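Local coordinates for protein 1,3,6,8-tetrahydroxynaphthalene synthase (Streptomyces coelicolor, PDB 1U0M) that condenses five malonyl-CoA units into a linear pentaketide and cyclises it to the fused rings of 1,3,6,8-tetrahydroxynaphthalene, a precursor of melanin, at residues 274-286 and 292-306. Numbering follows the deposited sequence.
Sequences FYIVHAGGPRILD and LEVDPHAFRFSRATL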
loop_
_atom_site.group_PDB
_atom_site.type_symbol
_atom_site.label_atom_id
_atom_site.label_comp_id
_atom_site.label_asym_id
_atom_site.label_seq_id
_atom_site.Cartn_x
_atom_site.Cartn_y
_atom_site.Cartn_z
ATOM N N PHE A 274 22.501 -0.331 20.193
ATOM C CA PHE A 274 21.227 -0.870 19.721
ATOM C C PHE A 274 21.258 -1.344 18.270
ATOM O O PHE A 274 21.613 -0.581 17.373
ATOM C CB PHE A 274 20.176 0.221 19.849
ATOM C CG PHE A 274 18.998 -0.154 20.674
ATOM C CD1 PHE A 274 19.163 -0.776 21.903
ATOM C CD2 PHE A 274 17.717 0.168 20.244
ATOM C CE1 PHE A 274 18.063 -1.069 22.699
ATOM C CE2 PHE A 274 16.610 -0.118 21.028
ATOM C CZ PHE A 274 16.781 -0.737 22.260
ATOM N N TYR A 275 20.866 -2.593 18.038
ATOM C CA TYR A 275 20.830 -3.133 16.682
ATOM C C TYR A 275 19.679 -4.105 16.454
ATOM O O TYR A 275 19.749 -5.274 16.839
ATOM C CB TYR A 275 22.148 -3.823 16.336
ATOM C CG TYR A 275 23.232 -2.883 15.858
ATOM C CD1 TYR A 275 23.950 -2.091 16.754
ATOM C CD2 TYR A 275 23.538 -2.784 14.503
ATOM C CE1 TYR A 275 24.954 -1.221 16.308
ATOM C CE2 TYR A 275 24.534 -1.918 14.048
ATOM C CZ TYR A 275 25.239 -1.143 14.954
ATOM O OH TYR A 275 26.241 -0.313 14.493
ATOM N N ILE A 276 18.621 -3.609 15.821
ATOM C CA ILE A 276 17.443 -4.415 15.514
ATOM C C ILE A 276 17.179 -4.319 14.012
ATOM O O ILE A 276 16.336 -3.539 13.567
ATOM C CB ILE A 276 16.205 -3.904 16.286
ATOM C CG1 ILE A 276 16.469 -3.961 17.794
ATOM C CG2 ILE A 276 14.986 -4.738 15.935
ATOM C CD1 ILE A 276 16.717 -5.355 18.326
ATOM N N VAL A 277 17.913 -5.111 13.236
ATOM C CA VAL A 277 17.771 -5.099 11.788
ATOM C C VAL A 277 17.233 -6.419 11.251
ATOM O O VAL A 277 17.551 -7.485 11.775
ATOM C CB VAL A 277 19.120 -4.824 11.102
ATOM C CG1 VAL A 277 19.841 -3.708 11.820
ATOM C CG2 VAL A 277 19.962 -6.082 11.084
ATOM N N HIS A 278 16.420 -6.343 10.200
ATOM C CA HIS A 278 15.861 -7.542 9.601
ATOM C C HIS A 278 16.524 -7.907 8.287
ATOM O O HIS A 278 16.556 -7.119 7.343
ATOM C CB HIS A 278 14.356 -7.402 9.364
ATOM C CG HIS A 278 13.793 -8.464 8.469
ATOM N ND1 HIS A 278 14.081 -9.802 8.632
ATOM C CD2 HIS A 278 12.985 -8.385 7.386
ATOM C CE1 HIS A 278 13.478 -10.500 7.686
ATOM N NE2 HIS A 278 12.807 -9.664 6.917
ATOM N N ALA A 279 17.045 -9.125 8.247
ATOM C CA ALA A 279 17.691 -9.663 7.064
ATOM C C ALA A 279 17.254 -11.125 6.993
ATOM O O ALA A 279 17.198 -11.815 8.015
ATOM C CB ALA A 279 19.209 -9.557 7.197
ATOM N N GLY A 280 16.925 -11.585 5.790
ATOM C CA GLY A 280 16.490 -12.959 5.623
ATOM C C GLY A 280 17.599 -13.967 5.839
ATOM O O GLY A 280 18.559 -14.021 5.073
ATOM N N GLY A 281 17.472 -14.775 6.884
ATOM C CA GLY A 281 18.484 -15.773 7.164
ATOM C C GLY A 281 19.757 -15.147 7.692
ATOM O O GLY A 281 20.128 -14.053 7.271
ATOM N N PRO A 282 20.458 -15.827 8.613
ATOM C CA PRO A 282 21.703 -15.329 9.205
ATOM C C PRO A 282 22.806 -15.059 8.193
ATOM O O PRO A 282 23.758 -14.334 8.485
ATOM C CB PRO A 282 22.079 -16.432 10.192
ATOM C CG PRO A 282 21.544 -17.662 9.528
ATOM C CD PRO A 282 20.178 -17.198 9.075
ATOM N N ARG A 283 22.685 -15.645 7.007
ATOM C CA ARG A 283 23.696 -15.438 5.982
ATOM C C ARG A 283 23.777 -13.947 5.687
ATOM O O ARG A 283 24.817 -13.318 5.879
ATOM C CB ARG A 283 23.354 -16.217 4.698
ATOM C CG ARG A 283 22.066 -15.798 3.979
ATOM C CD ARG A 283 20.815 -16.397 4.612
ATOM N NE ARG A 283 20.779 -17.854 4.493
ATOM C CZ ARG A 283 20.787 -18.515 3.339
ATOM N NH1 ARG A 283 20.828 -17.854 2.188
ATOM N NH2 ARG A 283 20.757 -19.842 3.333
ATOM N N ILE A 284 22.657 -13.390 5.242
ATOM C CA ILE A 284 22.561 -11.979 4.911
ATOM C C ILE A 284 22.804 -11.112 6.143
ATOM O O ILE A 284 23.327 -10.003 6.040
ATOM C CB ILE A 284 21.168 -11.658 4.331
ATOM C CG1 ILE A 284 20.947 -12.462 3.049
ATOM C CG2 ILE A 284 21.040 -10.171 4.060
ATOM C CD1 ILE A 284 19.561 -12.306 2.461
ATOM N N LEU A 285 22.432 -11.626 7.308
ATOM C CA LEU A 285 22.608 -10.882 8.547
ATOM C C LEU A 285 24.078 -10.810 8.942
ATOM O O LEU A 285 24.517 -9.830 9.542
ATOM C CB LEU A 285 21.802 -11.530 9.671
ATOM C CG LEU A 285 21.573 -10.677 10.921
ATOM C CD1 LEU A 285 20.735 -9.464 10.560
ATOM C CD2 LEU A 285 20.869 -11.503 11.983
ATOM N N ASP A 286 24.836 -11.849 8.603
ATOM C CA ASP A 286 26.258 -11.893 8.931
ATOM C C ASP A 286 27.121 -11.049 8.008
ATOM O O ASP A 286 28.236 -10.668 8.368
ATOM C CB ASP A 286 26.765 -13.333 8.928
ATOM C CG ASP A 286 26.523 -14.029 10.248
ATOM O OD1 ASP A 286 26.881 -13.445 11.292
ATOM O OD2 ASP A 286 25.983 -15.154 10.249
ATOM N N LEU A 292 29.641 -3.728 7.743
ATOM C CA LEU A 292 29.342 -2.573 8.587
ATOM C C LEU A 292 30.413 -2.513 9.661
ATOM O O LEU A 292 30.955 -1.448 9.946
ATOM C CB LEU A 292 27.957 -2.690 9.247
ATOM C CG LEU A 292 27.370 -1.342 9.667
ATOM C CD1 LEU A 292 26.724 -0.693 8.455
ATOM C CD2 LEU A 292 26.344 -1.523 10.753
ATOM N N GLU A 293 30.706 -3.665 10.260
ATOM C CA GLU A 293 31.745 -3.773 11.277
ATOM C C GLU A 293 31.301 -3.491 12.697
ATOM O O GLU A 293 31.944 -2.748 13.426
ATOM C CB GLU A 293 32.925 -2.856 10.923
ATOM C CG GLU A 293 33.373 -2.960 9.469
ATOM C CD GLU A 293 34.336 -1.877 9.073
ATOM O OE1 GLU A 293 34.150 -0.721 9.503
ATOM O OE2 GLU A 293 35.276 -2.169 8.312
ATOM N N VAL A 294 30.188 -4.097 13.072
ATOM C CA VAL A 294 29.679 -3.968 14.416
ATOM C C VAL A 294 30.273 -5.207 15.062
ATOM O O VAL A 294 31.478 -5.280 15.332
ATOM C CB VAL A 294 28.135 -3.990 14.447
ATOM C CG1 VAL A 294 27.629 -4.175 15.867
ATOM C CG2 VAL A 294 27.615 -2.706 13.881
ATOM N N ASP A 295 29.436 -6.207 15.258
ATOM C CA ASP A 295 29.861 -7.450 15.861
ATOM C C ASP A 295 28.767 -8.427 15.492
ATOM O O ASP A 295 27.602 -8.020 15.295
ATOM C CB ASP A 295 30.044 -7.282 17.396
ATOM C CG ASP A 295 28.766 -6.954 18.138
ATOM O OD1 ASP A 295 27.831 -7.764 18.071
ATOM O OD2 ASP A 295 28.681 -5.901 18.811
ATOM N N PRO A 296 29.107 -9.712 15.313
ATOM C CA PRO A 296 28.005 -10.631 14.957
ATOM C C PRO A 296 26.862 -10.513 15.977
ATOM O O PRO A 296 25.740 -10.132 15.649
ATOM C CB PRO A 296 28.646 -12.017 14.982
ATOM C CG PRO A 296 30.087 -11.818 15.314
ATOM C CD PRO A 296 30.390 -10.391 15.557
ATOM N N HIS A 297 27.208 -10.825 17.221
ATOM C CA HIS A 297 26.344 -10.800 18.399
ATOM C C HIS A 297 25.402 -9.602 18.488
ATOM O O HIS A 297 24.456 -9.619 19.267
ATOM C CB HIS A 297 27.236 -10.839 19.655
ATOM C CG HIS A 297 26.483 -10.950 20.944
ATOM N ND1 HIS A 297 25.775 -12.082 21.295
ATOM C CD2 HIS A 297 26.345 -10.081 21.977
ATOM C CE1 HIS A 297 25.240 -11.906 22.490
ATOM N NE2 HIS A 297 25.571 -10.702 22.927
ATOM N N ALA A 298 25.657 -8.574 17.687
ATOM C CA ALA A 298 24.833 -7.373 17.705
ATOM C C ALA A 298 23.395 -7.667 17.311
ATOM O O ALA A 298 22.455 -7.177 17.941
ATOM C CB ALA A 298 25.424 -6.320 16.775
ATOM N N PHE A 299 23.233 -8.469 16.263
ATOM C CA PHE A 299 21.906 -8.832 15.776
ATOM C C PHE A 299 21.466 -10.122 16.441
ATOM O O PHE A 299 21.049 -11.066 15.772
ATOM C CB PHE A 299 21.931 -9.019 14.260
ATOM C CG PHE A 299 22.845 -8.071 13.557
ATOM C CD1 PHE A 299 24.184 -8.393 13.367
ATOM C CD2 PHE A 299 22.385 -6.835 13.128
ATOM C CE1 PHE A 299 25.054 -7.494 12.763
ATOM C CE2 PHE A 299 23.246 -5.928 12.522
ATOM C CZ PHE A 299 24.584 -6.259 12.339
ATOM N N ARG A 300 21.576 -10.153 17.764
ATOM C CA ARG A 300 21.195 -11.317 18.547
ATOM C C ARG A 300 19.682 -11.492 18.556
ATOM O O ARG A 300 19.178 -12.616 18.529
ATOM C CB ARG A 300 21.705 -11.166 19.985
ATOM C CG ARG A 300 21.206 -12.247 20.937
ATOM C CD ARG A 300 21.843 -12.162 22.327
ATOM N NE ARG A 300 21.441 -10.982 23.093
ATOM C CZ ARG A 300 21.954 -9.764 22.938
ATOM N NH1 ARG A 300 22.903 -9.550 22.036
ATOM N NH2 ARG A 300 21.520 -8.762 23.692
ATOM N N PHE A 301 18.970 -10.370 18.596
ATOM C CA PHE A 301 17.509 -10.371 18.633
ATOM C C PHE A 301 16.891 -10.745 17.293
ATOM O O PHE A 301 15.913 -11.487 17.237
ATOM C CB PHE A 301 17.017 -8.994 19.086
ATOM C CG PHE A 301 17.470 -8.626 20.467
ATOM C CD1 PHE A 301 16.805 -9.119 21.587
ATOM C CD2 PHE A 301 18.597 -7.832 20.654
ATOM C CE1 PHE A 301 17.256 -8.833 22.870
ATOM C CE2 PHE A 301 19.056 -7.539 21.934
ATOM C CZ PHE A 301 18.382 -8.042 23.043
ATOM N N SER A 302 17.469 -10.233 16.216
ATOM C CA SER A 302 16.975 -10.538 14.883
ATOM C C SER A 302 17.157 -12.031 14.652
ATOM O O SER A 302 16.207 -12.746 14.322
ATOM C CB SER A 302 17.775 -9.762 13.835
ATOM O OG SER A 302 17.894 -8.396 14.193
ATOM N N ARG A 303 18.387 -12.494 14.844
ATOM C CA ARG A 303 18.711 -13.897 14.652
ATOM C C ARG A 303 17.847 -14.801 15.527
ATOM O O ARG A 303 17.591 -15.951 15.174
ATOM C CB ARG A 303 20.198 -14.138 14.935
ATOM C CG ARG A 303 20.712 -15.462 14.382
ATOM C CD ARG A 303 22.239 -15.571 14.394
ATOM N NE ARG A 303 22.889 -14.584 13.531
ATOM C CZ ARG A 303 23.183 -13.340 13.900
ATOM N NH1 ARG A 303 22.891 -12.923 15.125
ATOM N NH2 ARG A 303 23.764 -12.510 13.040
ATOM N N ALA A 304 17.389 -14.280 16.658
ATOM C CA ALA A 304 16.544 -15.051 17.565
ATOM C C ALA A 304 15.155 -15.277 16.963
ATOM O O ALA A 304 14.561 -16.349 17.121
ATOM C CB ALA A 304 16.418 -14.325 18.898
ATOM N N THR A 305 14.631 -14.265 16.277
ATOM C CA THR A 305 13.312 -14.375 15.652
ATOM C C THR A 305 13.376 -15.407 14.535
ATOM O O THR A 305 12.492 -16.253 14.394
ATOM C CB THR A 305 12.862 -13.030 15.032
ATOM O OG1 THR A 305 12.809 -12.030 16.053
ATOM C CG2 THR A 305 11.485 -13.161 14.381
ATOM N N LEU A 306 14.439 -15.341 13.745
ATOM C CA LEU A 306 14.596 -16.250 12.621
ATOM C C LEU A 306 14.807 -17.698 13.075
ATOM O O LEU A 306 14.310 -18.633 12.445
ATOM C CB LEU A 306 15.760 -15.774 11.739
ATOM C CG LEU A 306 15.769 -14.281 11.366
ATOM C CD1 LEU A 306 16.993 -13.975 10.508
ATOM C CD2 LEU A 306 14.501 -13.908 10.619
#
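Y275 lays its phenol ring among V294, A298, F299 and L292. CG1 of V294 sits over one face, 4.0 Å from the ring centroid in a CH-pi contact, while CD2 of L292 meets the edge in the ring plane. The CD2 side of Y275 points at the face of F299 in an offset edge-to-face pair, planes at 87°. CG of Y275 lies anti to its carbonyl carbon, which sets the ring against V294 and the turn that follows it, and OH reaches the carbonyl of S270. Cut back to alanine, Y275 would probably leave a gap beside V294 and F299 and the S270 carbonyl without this donor.

F299 is also held from V277, whose CG2 comes to 3.3 Å from CD2 of the ring, and from L285, whose CD2 packs on CB of F299. Next along, S302 turns its OG back to the strand and donates to the V277 carbonyl O at 2.6 Å, the donor tilted 26° from the carbonyl plane. This is the C-terminal half of the thiolase fold: strand 276-278 is the outermost strand, within this chain, of the mixed sheet, and helix 300-306 packs against it at 43°, nearly antiparallel to helix 281-286.

Between those helices, CD2 of L285 presses on one face of the R303 guanidinium, 3.2 Å from NH2, with P282 CB at its edge. The bend at chi3 brings R303 toward D286, but the salt bridge from D286 OD1 to R303 NH2 is long, 3.7 Å, and this buried NH2 gains no closer polar partner. L306 CD1 touches A279 O at 3.3 Å, and A279 lies about 8 Å, side chain to side chain, from C146, the probable catalytic cysteine.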